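Local coordinates for alcohol dehydrogenase superfamily protein (Novosphingobium aromaticivorans, PDB 3GAZ) that probably acts as an NADP-dependent oxidoreductase of the alcohol dehydrogenase superfamily, its substrate not being established, at residues A90-T95 / V130-F135; A113-S118 / E276-F281; M125-V130 / L297-D302; V134-W139 / G282-E287. All blocks are in the same frame, centred on the assembly; numbering follows the deposited sequence.

Contact 1: A90-T95 / V130-F135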
loop_
_atom_site.group_PDB
_atom_site.type_symbol
_atom_site.label_atom_id
_atom_site.label_comp_id
_atom_site.label_asym_id
_atom_site.label_seq_id
_atom_site.Cartn_x
_atom_site.Cartn_y
_atom_site.Cartn_z
ATOM N N ALA A 90 -3.333 12.599 24.148
ATOM C CA ALA A 90 -2.037 12.747 23.494
ATOM C C ALA A 90 -1.585 11.328 23.148
ATOM O O ALA A 90 -1.631 10.437 24.000
ATOM C CB ALA A 90 -1.034 13.406 24.438
ATOM N N VAL A 91 -1.151 11.114 21.907
ATOM C CA VAL A 91 -0.715 9.785 21.477
ATOM C C VAL A 91 0.542 9.795 20.609
ATOM O O VAL A 91 1.011 10.851 20.186
ATOM C CB VAL A 91 -1.827 9.068 20.665
ATOM C CG1 VAL A 91 -3.089 8.907 21.511
ATOM C CG2 VAL A 91 -2.125 9.852 19.390
ATOM N N PHE A 92 1.086 8.606 20.357
ATOM C CA PHE A 92 2.253 8.455 19.494
ATOM C C PHE A 92 2.231 7.053 18.894
ATOM O O PHE A 92 1.567 6.160 19.429
ATOM C CB PHE A 92 3.566 8.726 20.264
ATOM C CG PHE A 92 4.042 7.587 21.146
ATOM C CD1 PHE A 92 3.195 6.980 22.070
ATOM C CD2 PHE A 92 5.376 7.173 21.090
ATOM C CE1 PHE A 92 3.668 5.978 22.932
ATOM C CE2 PHE A 92 5.861 6.174 21.943
ATOM C CZ PHE A 92 5.001 5.575 22.870
ATOM N N GLY A 93 2.916 6.867 17.769
ATOM C CA GLY A 93 2.942 5.551 17.158
ATOM C C GLY A 93 3.541 5.474 15.769
ATOM O O GLY A 93 3.859 6.490 15.156
ATOM N N LEU A 94 3.713 4.241 15.296
ATOM C CA LEU A 94 4.235 3.950 13.963
ATOM C C LEU A 94 2.949 3.756 13.180
ATOM O O LEU A 94 2.261 2.751 13.355
ATOM C CB LEU A 94 5.054 2.658 13.988
ATOM C CG LEU A 94 5.454 2.050 12.639
ATOM C CD1 LEU A 94 6.046 3.129 11.738
ATOM C CD2 LEU A 94 6.456 0.918 12.877
ATOM N N THR A 95 2.628 4.714 12.315
ATOM C CA THR A 95 1.356 4.673 11.612
ATOM C C THR A 95 1.283 4.606 10.089
ATOM O O THR A 95 0.260 4.193 9.550
ATOM C CB THR A 95 0.527 5.869 12.046
ATOM O OG1 THR A 95 1.139 7.062 11.530
ATOM C CG2 THR A 95 0.497 5.961 13.591
ATOM N N VAL A 130 10.102 10.201 17.793
ATOM C CA VAL A 130 11.224 9.432 17.244
ATOM C C VAL A 130 11.378 8.049 17.862
ATOM O O VAL A 130 12.325 7.329 17.554
ATOM C CB VAL A 130 12.564 10.178 17.430
ATOM C CG1 VAL A 130 12.534 11.491 16.684
ATOM C CG2 VAL A 130 12.838 10.408 18.923
ATOM N N LEU A 131 10.432 7.666 18.711
ATOM C CA LEU A 131 10.499 6.381 19.404
ATOM C C LEU A 131 9.838 5.145 18.758
ATOM O O LEU A 131 10.439 4.075 18.704
ATOM C CB LEU A 131 9.933 6.575 20.817
ATOM C CG LEU A 131 10.449 5.765 22.008
ATOM C CD1 LEU A 131 11.970 5.813 22.082
ATOM C CD2 LEU A 131 9.838 6.352 23.285
ATOM N N PRO A 132 8.601 5.280 18.250
ATOM C CA PRO A 132 7.874 4.157 17.634
ATOM C C PRO A 132 8.626 3.099 16.811
ATOM O O PRO A 132 8.834 1.986 17.285
ATOM C CB PRO A 132 6.781 4.857 16.832
ATOM C CG PRO A 132 6.451 6.032 17.711
ATOM C CD PRO A 132 7.848 6.538 18.083
ATOM N N LEU A 133 9.032 3.429 15.590
ATOM C CA LEU A 133 9.719 2.448 14.743
ATOM C C LEU A 133 10.927 1.770 15.369
ATOM O O LEU A 133 10.988 0.538 15.420
ATOM C CB LEU A 133 10.149 3.067 13.408
ATOM C CG LEU A 133 10.972 2.123 12.512
ATOM C CD1 LEU A 133 10.167 0.858 12.198
ATOM C CD2 LEU A 133 11.359 2.841 11.226
ATOM N N VAL A 134 11.890 2.555 15.839
ATOM C CA VAL A 134 13.080 1.958 16.422
ATOM C C VAL A 134 12.796 1.143 17.678
ATOM O O VAL A 134 13.436 0.120 17.893
ATOM C CB VAL A 134 14.194 3.016 16.707
ATOM C CG1 VAL A 134 14.599 3.696 15.401
ATOM C CG2 VAL A 134 13.728 4.033 17.735
ATOM N N PHE A 135 11.840 1.575 18.500
ATOM C CA PHE A 135 11.516 0.814 19.707
ATOM C C PHE A 135 10.923 -0.536 19.312
ATOM O O PHE A 135 11.322 -1.587 19.819
ATOM C CB PHE A 135 10.497 1.547 20.588
ATOM C CG PHE A 135 10.180 0.811 21.867
ATOM C CD1 PHE A 135 10.952 1.012 23.011
ATOM C CD2 PHE A 135 9.161 -0.142 21.904
ATOM C CE1 PHE A 135 10.722 0.267 24.174
ATOM C CE2 PHE A 135 8.919 -0.896 23.064
ATOM C CZ PHE A 135 9.704 -0.690 24.202
#
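P132 presses its ring against strand 90-94 and fills the space between the side chains of F92 and L94. These two residues both point at the segment 130-135. G93 lies between them, and P132 packs directly on its main chain. P132 CB is 3.5 Å from G93 C. It is equally close to L94 N. P132 CG sits 3.6 Å from G93 CA.

F92 closes one flank. Its CG lies between the backbone N and the carbonyl carbon (chi1 78°). CD2 of the F92 ring meets P132 CG at 3.7 Å, and CE2 is 4.2 Å from L131 CD2. Both partners approach the ring obliquely.

Strand 90-94 belongs to the sheet of the GroES-like part of this medium-chain dehydrogenase fold. P132 lies near the N-terminal end of helix 132-145, which packs on helix 162-173 of the Rossmann-type part. The contact therefore seats this end of a connecting helix on the sheet. F135 N bonds to L131 O at 2.9 Å. D70, on the neighbouring strand 70-78, accepts a hydrogen bond from L133 N and also touches L94 and P132.

L94 closes the other flank. Its CG is anti to the backbone N (chi1 169°) and its branch runs toward the helix. L94 CD2 meets L133 CD1 at 3.8 Å, the two side chains crossing at a slant. L94 CB also lies 4.0 Å from P132 CB. The same CD2 of L94 also touches F281 of helix 278-293.

Contact 2: A113-S118 / E276-F281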
loop_
_atom_site.group_PDB
_atom_site.type_symbol
_atom_site.label_atom_id
_atom_site.label_comp_id
_atom_site.label_asym_id
_atom_site.label_seq_id
_atom_site.Cartn_x
_atom_site.Cartn_y
_atom_site.Cartn_z
ATOM N N ALA A 113 -6.817 2.874 15.495
ATOM C CA ALA A 113 -6.569 2.989 16.929
ATOM C C ALA A 113 -5.572 1.975 17.487
ATOM O O ALA A 113 -4.816 2.284 18.406
ATOM C CB ALA A 113 -7.893 2.890 17.694
ATOM N N ARG A 114 -5.567 0.774 16.924
ATOM C CA ARG A 114 -4.672 -0.287 17.383
ATOM C C ARG A 114 -3.185 0.035 17.256
ATOM O O ARG A 114 -2.358 -0.537 17.970
ATOM C CB ARG A 114 -4.979 -1.576 16.628
ATOM C CG ARG A 114 -6.351 -2.161 16.944
ATOM C CD ARG A 114 -6.647 -3.356 16.061
ATOM N NE ARG A 114 -6.923 -2.956 14.685
ATOM C CZ ARG A 114 -7.206 -3.805 13.703
ATOM N NH1 ARG A 114 -7.246 -5.110 13.940
ATOM N NH2 ARG A 114 -7.463 -3.347 12.484
ATOM N N LEU A 115 -2.851 0.945 16.347
ATOM C CA LEU A 115 -1.465 1.337 16.120
ATOM C C LEU A 115 -0.985 2.400 17.108
ATOM O O LEU A 115 0.216 2.665 17.214
ATOM C CB LEU A 115 -1.304 1.885 14.701
ATOM C CG LEU A 115 -1.531 0.928 13.528
ATOM C CD1 LEU A 115 -1.448 1.699 12.211
ATOM C CD2 LEU A 115 -0.498 -0.184 13.567
ATOM N N LEU A 116 -1.925 2.999 17.831
ATOM C CA LEU A 116 -1.607 4.058 18.779
ATOM C C LEU A 116 -1.542 3.666 20.246
ATOM O O LEU A 116 -2.121 2.669 20.673
ATOM C CB LEU A 116 -2.619 5.194 18.630
ATOM C CG LEU A 116 -2.599 5.948 17.300
ATOM C CD1 LEU A 116 -3.813 6.849 17.211
ATOM C CD2 LEU A 116 -1.306 6.747 17.185
ATOM N N ALA A 117 -0.828 4.489 21.007
ATOM C CA ALA A 117 -0.675 4.317 22.444
ATOM C C ALA A 117 -0.544 5.720 23.023
ATOM O O ALA A 117 -0.007 6.621 22.367
ATOM C CB ALA A 117 0.574 3.501 22.755
ATOM N N SER A 118 -1.038 5.912 24.241
ATOM C CA SER A 118 -0.953 7.218 24.875
ATOM C C SER A 118 0.503 7.652 24.912
ATOM O O SER A 118 1.399 6.833 25.133
ATOM C CB SER A 118 -1.514 7.159 26.300
ATOM O OG SER A 118 -2.901 6.870 26.287
ATOM N N GLU A 276 -1.572 -7.196 9.522
ATOM C CA GLU A 276 -1.738 -8.311 10.444
ATOM C C GLU A 276 -0.919 -8.049 11.701
ATOM O O GLU A 276 0.221 -7.584 11.628
ATOM C CB GLU A 276 -1.328 -9.647 9.803
ATOM C CG GLU A 276 0.155 -9.873 9.637
ATOM C CD GLU A 276 0.471 -11.301 9.201
ATOM O OE1 GLU A 276 0.039 -11.701 8.093
ATOM O OE2 GLU A 276 1.148 -12.025 9.968
ATOM N N GLY A 277 -1.519 -8.330 12.855
ATOM C CA GLY A 277 -0.840 -8.107 14.118
ATOM C C GLY A 277 -0.788 -6.633 14.478
ATOM O O GLY A 277 0.093 -6.204 15.222
ATOM N N LEU A 278 -1.734 -5.859 13.951
ATOM C CA LEU A 278 -1.791 -4.421 14.214
ATOM C C LEU A 278 -1.847 -4.094 15.700
ATOM O O LEU A 278 -1.228 -3.134 16.152
ATOM C CB LEU A 278 -3.005 -3.798 13.521
ATOM C CG LEU A 278 -2.738 -2.983 12.252
ATOM C CD1 LEU A 278 -1.980 -3.828 11.239
ATOM C CD2 LEU A 278 -4.062 -2.497 11.673
ATOM N N ALA A 279 -2.599 -4.889 16.453
ATOM C CA ALA A 279 -2.742 -4.668 17.889
ATOM C C ALA A 279 -1.418 -4.779 18.643
ATOM O O ALA A 279 -1.217 -4.112 19.659
ATOM C CB ALA A 279 -3.752 -5.652 18.466
ATOM N N HIS A 280 -0.522 -5.627 18.149
ATOM C CA HIS A 280 0.776 -5.822 18.791
ATOM C C HIS A 280 1.579 -4.517 18.822
ATOM O O HIS A 280 2.391 -4.300 19.722
ATOM C CB HIS A 280 1.560 -6.910 18.046
ATOM C CG HIS A 280 2.825 -7.329 18.728
ATOM N ND1 HIS A 280 2.874 -7.664 20.065
ATOM C CD2 HIS A 280 4.081 -7.502 18.250
ATOM C CE1 HIS A 280 4.106 -8.025 20.380
ATOM N NE2 HIS A 280 4.857 -7.936 19.298
ATOM N N PHE A 281 1.353 -3.649 17.839
ATOM C CA PHE A 281 2.072 -2.378 17.778
ATOM C C PHE A 281 1.753 -1.487 18.970
ATOM O O PHE A 281 2.661 -1.052 19.679
ATOM C CB PHE A 281 1.754 -1.648 16.471
ATOM C CG PHE A 281 2.706 -1.973 15.353
ATOM C CD1 PHE A 281 3.395 -3.183 15.336
ATOM C CD2 PHE A 281 2.923 -1.065 14.324
ATOM C CE1 PHE A 281 4.290 -3.484 14.308
ATOM C CE2 PHE A 281 3.810 -1.353 13.294
ATOM C CZ PHE A 281 4.499 -2.568 13.287
HETATM O O HOH W 1 -3.024 -2.193 20.240
#
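R114 and L115, in the 3-10 turn 113-115 that leads into strand 116-118, meet the first turn of helix 278-293 at L278 and F281. L278 lies between the two residues of the turn. One branch serves R114. L278 CD2 is 3.6 Å from R114 NH2, over one face of the guanidinium, and L278 CB stands 4.1 Å above the centre of that plane. The R114 chain bends at chi3 (-72°), which turns NE back over the leucine. NH2 of R114 also makes a salt bridge to D112 OD2, so the charged end has its partner at the end of strand 108-112. R114 packs on D323 of the second subunit.

Strand 116-118 pairs with strand 90-94 in the sheet of the GroES-like part. Helix 278-293 comes after the last strand of the parallel Rossmann-type sheet. The turn and the helix start thus join the two parts of the fold.

L115 supplies the apolar half. Its CD2 touches F281 CD2 at 3.6 Å and L278 CG at 3.8 Å. L115 and F281 run side by side in the same direction, and the methyl meets the ring obliquely. L272 of helix 270-274 also touches L115.

Water 1 links the backbones, 2.9 Å from R114 O and 2.7 Å from A279 O. More acceptors lie around it than it has protons, so the two bonds may not both be made at once.

Contact 3: M125-V130 / L297-D302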
loop_
_atom_site.group_PDB
_atom_site.type_symbol
_atom_site.label_atom_id
_atom_site.label_comp_id
_atom_site.label_asym_id
_atom_site.label_seq_id
_atom_site.Cartn_x
_atom_site.Cartn_y
_atom_site.Cartn_z
HETATM N N MSE A 125 6.580 16.247 22.550
HETATM C CA MSE A 125 6.085 15.642 21.319
HETATM C C MSE A 125 7.240 15.200 20.412
HETATM O O MSE A 125 7.166 14.154 19.762
HETATM C CB MSE A 125 5.166 16.621 20.582
HETATM C CG MSE A 125 3.782 16.793 21.232
HETATM SE SE MSE A 125 2.687 15.346 21.013
HETATM C CE MSE A 125 1.290 15.804 22.077
ATOM N N ARG A 126 8.307 15.993 20.373
ATOM C CA ARG A 126 9.470 15.657 19.554
ATOM C C ARG A 126 10.094 14.348 20.035
ATOM O O ARG A 126 10.356 13.449 19.237
ATOM C CB ARG A 126 10.510 16.784 19.614
ATOM C CG ARG A 126 10.317 17.882 18.560
ATOM C CD ARG A 126 11.103 19.150 18.912
ATOM N NE ARG A 126 12.490 18.873 19.282
ATOM C CZ ARG A 126 13.441 18.481 18.435
ATOM N NH1 ARG A 126 13.167 18.319 17.147
ATOM N NH2 ARG A 126 14.667 18.244 18.882
ATOM N N GLN A 127 10.321 14.244 21.343
ATOM C CA GLN A 127 10.918 13.044 21.927
ATOM C C GLN A 127 10.114 11.777 21.645
ATOM O O GLN A 127 10.676 10.738 21.306
ATOM C CB GLN A 127 11.056 13.195 23.443
ATOM C CG GLN A 127 12.167 14.104 23.914
ATOM C CD GLN A 127 12.182 14.219 25.429
ATOM O OE1 GLN A 127 11.200 14.644 26.036
ATOM N NE2 GLN A 127 13.293 13.833 26.047
ATOM N N ALA A 128 8.799 11.862 21.810
ATOM C CA ALA A 128 7.932 10.715 21.589
ATOM C C ALA A 128 7.846 10.320 20.117
ATOM O O ALA A 128 7.745 9.138 19.796
ATOM C CB ALA A 128 6.540 11.009 22.130
ATOM N N SER A 129 7.899 11.309 19.227
ATOM C CA SER A 129 7.796 11.048 17.790
ATOM C C SER A 129 8.924 10.203 17.180
ATOM O O SER A 129 8.718 9.553 16.156
ATOM C CB SER A 129 7.692 12.369 17.022
ATOM O OG SER A 129 8.941 13.042 16.980
ATOM N N VAL A 130 10.102 10.201 17.793
ATOM C CA VAL A 130 11.224 9.432 17.244
ATOM C C VAL A 130 11.378 8.049 17.862
ATOM O O VAL A 130 12.325 7.329 17.554
ATOM C CB VAL A 130 12.564 10.178 17.430
ATOM C CG1 VAL A 130 12.534 11.491 16.684
ATOM C CG2 VAL A 130 12.838 10.408 18.923
ATOM N N LEU A 297 13.867 4.454 30.021
ATOM C CA LEU A 297 13.878 4.661 28.578
ATOM C C LEU A 297 13.828 6.133 28.210
ATOM O O LEU A 297 12.918 6.857 28.617
ATOM C CB LEU A 297 12.697 3.943 27.918
ATOM C CG LEU A 297 12.508 4.211 26.421
ATOM C CD1 LEU A 297 13.727 3.730 25.636
ATOM C CD2 LEU A 297 11.257 3.504 25.941
ATOM N N ALA A 298 14.808 6.563 27.427
ATOM C CA ALA A 298 14.895 7.942 26.969
ATOM C C ALA A 298 15.385 7.934 25.528
ATOM O O ALA A 298 16.479 7.450 25.234
ATOM C CB ALA A 298 15.861 8.727 27.841
ATOM N N PRO A 299 14.575 8.460 24.601
ATOM C CA PRO A 299 15.002 8.478 23.202
ATOM C C PRO A 299 16.160 9.453 23.011
ATOM O O PRO A 299 16.246 10.465 23.708
ATOM C CB PRO A 299 13.746 8.937 22.473
ATOM C CG PRO A 299 13.153 9.908 23.455
ATOM C CD PRO A 299 13.283 9.148 24.767
ATOM N N ARG A 300 17.061 9.135 22.088
ATOM C CA ARG A 300 18.177 10.021 21.804
ATOM C C ARG A 300 17.652 10.960 20.726
ATOM O O ARG A 300 17.422 10.551 19.587
ATOM C CB ARG A 300 19.389 9.237 21.286
ATOM C CG ARG A 300 20.682 10.038 21.353
ATOM C CD ARG A 300 21.862 9.291 20.756
ATOM N NE ARG A 300 23.113 9.997 21.010
ATOM C CZ ARG A 300 24.279 9.681 20.455
ATOM N NH1 ARG A 300 24.357 8.667 19.599
ATOM N NH2 ARG A 300 25.371 10.374 20.764
ATOM N N LEU A 301 17.459 12.221 21.095
ATOM C CA LEU A 301 16.917 13.214 20.182
ATOM C C LEU A 301 17.907 14.319 19.829
ATOM O O LEU A 301 18.401 15.020 20.713
ATOM C CB LEU A 301 15.662 13.827 20.813
ATOM C CG LEU A 301 14.930 14.965 20.104
ATOM C CD1 LEU A 301 14.379 14.475 18.772
ATOM C CD2 LEU A 301 13.802 15.459 20.989
ATOM N N ASP A 302 18.201 14.467 18.539
ATOM C CA ASP A 302 19.117 15.515 18.089
ATOM C C ASP A 302 18.409 16.837 18.426
ATOM O O ASP A 302 17.233 17.016 18.103
ATOM C CB ASP A 302 19.362 15.382 16.581
ATOM C CG ASP A 302 20.394 16.367 16.059
ATOM O OD1 ASP A 302 20.142 17.588 16.122
ATOM O OD2 ASP A 302 21.460 15.916 15.581
HETATM O O HOH W 2 15.625 16.582 15.860
HETATM O O HOH W 3 15.680 12.807 24.821
#
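R126 and L301 bring helix 125-129 against the loop 297-302, which follows helix 278-293 and leads back from the Rossmann-type part toward the GroES-like part of the dehydrogenase fold. The polar link is R126 NH2 to D302 O, 2.9 Å long with an N-H...O angle of 144°. The carbonyl oxygen lies at the guanidinium edge, 8° out of its plane. Water 2 makes a second bridge, accepting from R126 NH1 and donating to D302 O. The D302 carboxylate itself pairs with R304. Water 3 joins Q127 NE2 to P299 O, while Q127 OE1 accepts from T124 N.

The guanidinium also carries apolar packing. L301 CD1 lies over one of its faces; L301 CG is 3.5 Å from R126 NH2. An alanine in place of R126 would probably leave D302 O without its direct bond from the protein side chain and take the guanidinium cover off L301.

The remaining contacts are apolar or nearly so. L301 CD2 meets Q127 CG at 3.6 Å, the side chains crossing at about a right angle. P299 CG rests 3.4 Å from Q127 O. V130 CG1 reaches L301 CD1, and V130 CG2 lies 3.9 Å from P299 CB.

Contact 4: V134-W139 / G282-E287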
loop_
_atom_site.group_PDB
_atom_site.type_symbol
_atom_site.label_atom_id
_atom_site.label_comp_id
_atom_site.label_asym_id
_atom_site.label_seq_id
_atom_site.Cartn_x
_atom_site.Cartn_y
_atom_site.Cartn_z
ATOM N N VAL A 134 11.890 2.555 15.839
ATOM C CA VAL A 134 13.080 1.958 16.422
ATOM C C VAL A 134 12.796 1.143 17.678
ATOM O O VAL A 134 13.436 0.120 17.893
ATOM C CB VAL A 134 14.194 3.016 16.707
ATOM C CG1 VAL A 134 14.599 3.696 15.401
ATOM C CG2 VAL A 134 13.728 4.033 17.735
ATOM N N PHE A 135 11.840 1.575 18.500
ATOM C CA PHE A 135 11.516 0.814 19.707
ATOM C C PHE A 135 10.923 -0.536 19.312
ATOM O O PHE A 135 11.322 -1.587 19.819
ATOM C CB PHE A 135 10.497 1.547 20.588
ATOM C CG PHE A 135 10.180 0.811 21.867
ATOM C CD1 PHE A 135 10.952 1.012 23.011
ATOM C CD2 PHE A 135 9.161 -0.142 21.904
ATOM C CE1 PHE A 135 10.722 0.267 24.174
ATOM C CE2 PHE A 135 8.919 -0.896 23.064
ATOM C CZ PHE A 135 9.704 -0.690 24.202
ATOM N N ILE A 136 9.948 -0.494 18.410
ATOM C CA ILE A 136 9.293 -1.702 17.932
ATOM C C ILE A 136 10.316 -2.629 17.272
ATOM O O ILE A 136 10.274 -3.844 17.458
ATOM C CB ILE A 136 8.174 -1.350 16.924
ATOM C CG1 ILE A 136 7.007 -0.695 17.669
ATOM C CG2 ILE A 136 7.710 -2.597 16.183
ATOM C CD1 ILE A 136 5.920 -0.159 16.761
ATOM N N THR A 137 11.240 -2.052 16.512
ATOM C CA THR A 137 12.259 -2.846 15.843
ATOM C C THR A 137 13.128 -3.537 16.892
ATOM O O THR A 137 13.369 -4.744 16.820
ATOM C CB THR A 137 13.132 -1.961 14.927
ATOM O OG1 THR A 137 12.310 -1.388 13.898
ATOM C CG2 THR A 137 14.240 -2.780 14.285
ATOM N N ALA A 138 13.575 -2.769 17.883
ATOM C CA ALA A 138 14.408 -3.304 18.956
ATOM C C ALA A 138 13.673 -4.381 19.750
ATOM O O ALA A 138 14.252 -5.411 20.111
ATOM C CB ALA A 138 14.831 -2.179 19.892
ATOM N N TRP A 139 12.396 -4.137 20.017
ATOM C CA TRP A 139 11.578 -5.069 20.788
ATOM C C TRP A 139 11.306 -6.390 20.068
ATOM O O TRP A 139 11.368 -7.462 20.680
ATOM C CB TRP A 139 10.250 -4.407 21.158
ATOM C CG TRP A 139 9.394 -5.232 22.069
ATOM C CD1 TRP A 139 8.549 -6.248 21.717
ATOM C CD2 TRP A 139 9.317 -5.123 23.496
ATOM N NE1 TRP A 139 7.947 -6.775 22.839
ATOM C CE2 TRP A 139 8.400 -6.102 23.943
ATOM C CE3 TRP A 139 9.932 -4.287 24.439
ATOM C CZ2 TRP A 139 8.085 -6.272 25.298
ATOM C CZ3 TRP A 139 9.618 -4.457 25.790
ATOM C CH2 TRP A 139 8.701 -5.442 26.202
ATOM N N GLY A 282 0.471 -1.212 19.184
ATOM C CA GLY A 282 0.080 -0.383 20.311
ATOM C C GLY A 282 0.524 -1.015 21.619
ATOM O O GLY A 282 0.880 -0.324 22.575
ATOM N N GLU A 283 0.502 -2.342 21.666
ATOM C CA GLU A 283 0.915 -3.053 22.865
ATOM C C GLU A 283 2.391 -2.806 23.158
ATOM O O GLU A 283 2.761 -2.532 24.298
ATOM C CB GLU A 283 0.657 -4.554 22.707
ATOM C CG GLU A 283 -0.818 -4.938 22.694
ATOM C CD GLU A 283 -1.552 -4.493 23.947
ATOM O OE1 GLU A 283 -2.013 -3.333 23.994
ATOM O OE2 GLU A 283 -1.659 -5.302 24.893
HETATM N N MSE A 284 3.233 -2.901 22.133
HETATM C CA MSE A 284 4.663 -2.670 22.318
HETATM C C MSE A 284 4.917 -1.222 22.750
HETATM O O MSE A 284 5.782 -0.967 23.582
HETATM C CB MSE A 284 5.450 -2.983 21.030
HETATM C CG MSE A 284 5.666 -4.485 20.744
HETATM SE SE MSE A 284 6.743 -4.855 19.306
HETATM C CE MSE A 284 5.582 -4.486 17.946
ATOM N N LEU A 285 4.157 -0.278 22.198
ATOM C CA LEU A 285 4.340 1.126 22.557
ATOM C C LEU A 285 3.909 1.390 24.000
ATOM O O LEU A 285 4.338 2.365 24.620
ATOM C CB LEU A 285 3.583 2.029 21.575
ATOM C CG LEU A 285 4.144 1.972 20.143
ATOM C CD1 LEU A 285 3.364 2.910 19.238
ATOM C CD2 LEU A 285 5.621 2.352 20.148
ATOM N N ARG A 286 3.066 0.511 24.529
ATOM C CA ARG A 286 2.616 0.616 25.912
ATOM C C ARG A 286 3.781 0.178 26.797
ATOM O O ARG A 286 3.976 0.694 27.899
ATOM C CB ARG A 286 1.405 -0.285 26.143
ATOM C CG ARG A 286 0.113 0.483 26.277
ATOM C CD ARG A 286 -1.024 -0.240 25.595
ATOM N NE ARG A 286 -1.723 0.689 24.723
ATOM C CZ ARG A 286 -2.261 0.373 23.552
ATOM N NH1 ARG A 286 -2.194 -0.867 23.084
ATOM N NH2 ARG A 286 -2.858 1.316 22.846
ATOM N N GLU A 287 4.553 -0.778 26.295
ATOM C CA GLU A 287 5.726 -1.270 27.006
ATOM C C GLU A 287 6.720 -0.119 27.081
ATOM O O GLU A 287 7.336 0.116 28.114
ATOM C CB GLU A 287 6.372 -2.427 26.243
ATOM C CG GLU A 287 5.559 -3.701 26.181
ATOM C CD GLU A 287 5.430 -4.376 27.530
ATOM O OE1 GLU A 287 6.287 -4.131 28.411
ATOM O OE2 GLU A 287 4.477 -5.163 27.702
#
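The selenium of M284, a selenomethionine, lies against the indole of W139 in a Met-aromatic contact. M284 SE is 3.3 Å from W139 CD1 and 4.2 Å from the centroid of the five-membered ring. It approaches obliquely, 53° off the ring normal. The M284 chain bends at chi3 (-76°), which turns CE toward I136. There CE comes within 3.3 Å of I136 CG2, tighter than usual for two carbons.

E287 works on the other ring of the indole. Its CG sits over the face of the six-membered ring, 4.0 Å from the centroid, in a CH-pi contact. E287 OE1 is 3.5 Å from W139 CH2. An alanine in place of W139 would probably open a gap beside M284 and leave the E287 methylene without its aromatic face.

F135 brings its ring obliquely to the helix backbone, with CE2 3.2 Å from M284 O. I136 CG1 lies 4.2 Å from L285 CD2.

Segments 134-139 and 282-287 cross almost perpendicularly, at 94°, their axes 9.8 Å apart at closest approach. Helix 132-145 is held between two layers. T137 and A138 turn to helix 162-173 of the Rossmann-type part, where they touch V163, V166 and I170. T137 O also accepts from Y221 OH on strand 217-222, while helix 278-293 covers F135, I136 and W139.

Contact 1 is the first to open along the chain, at strand 90-94 of the GroES-like part. It closes a short loop at 130-135. Contacts 2 and 3 start inside that loop and end far beyond it, so each crosses contact 1. Contact 4 starts on helix 132-145, where contact 1 ends. The Rossmann-type part then intervenes. Helix 278-293 closes contact 2 and, a turn later, contact 4; these two cross. Contact 3 closes last, crossing contact 2 and enclosing contact 4. Contacts 1 and 2 tie helices 132-145 and 278-293 to the GroES-like sheet, and contact 4 ties them to each other. Contact 3 brings loop 297-302 to helix 125-129.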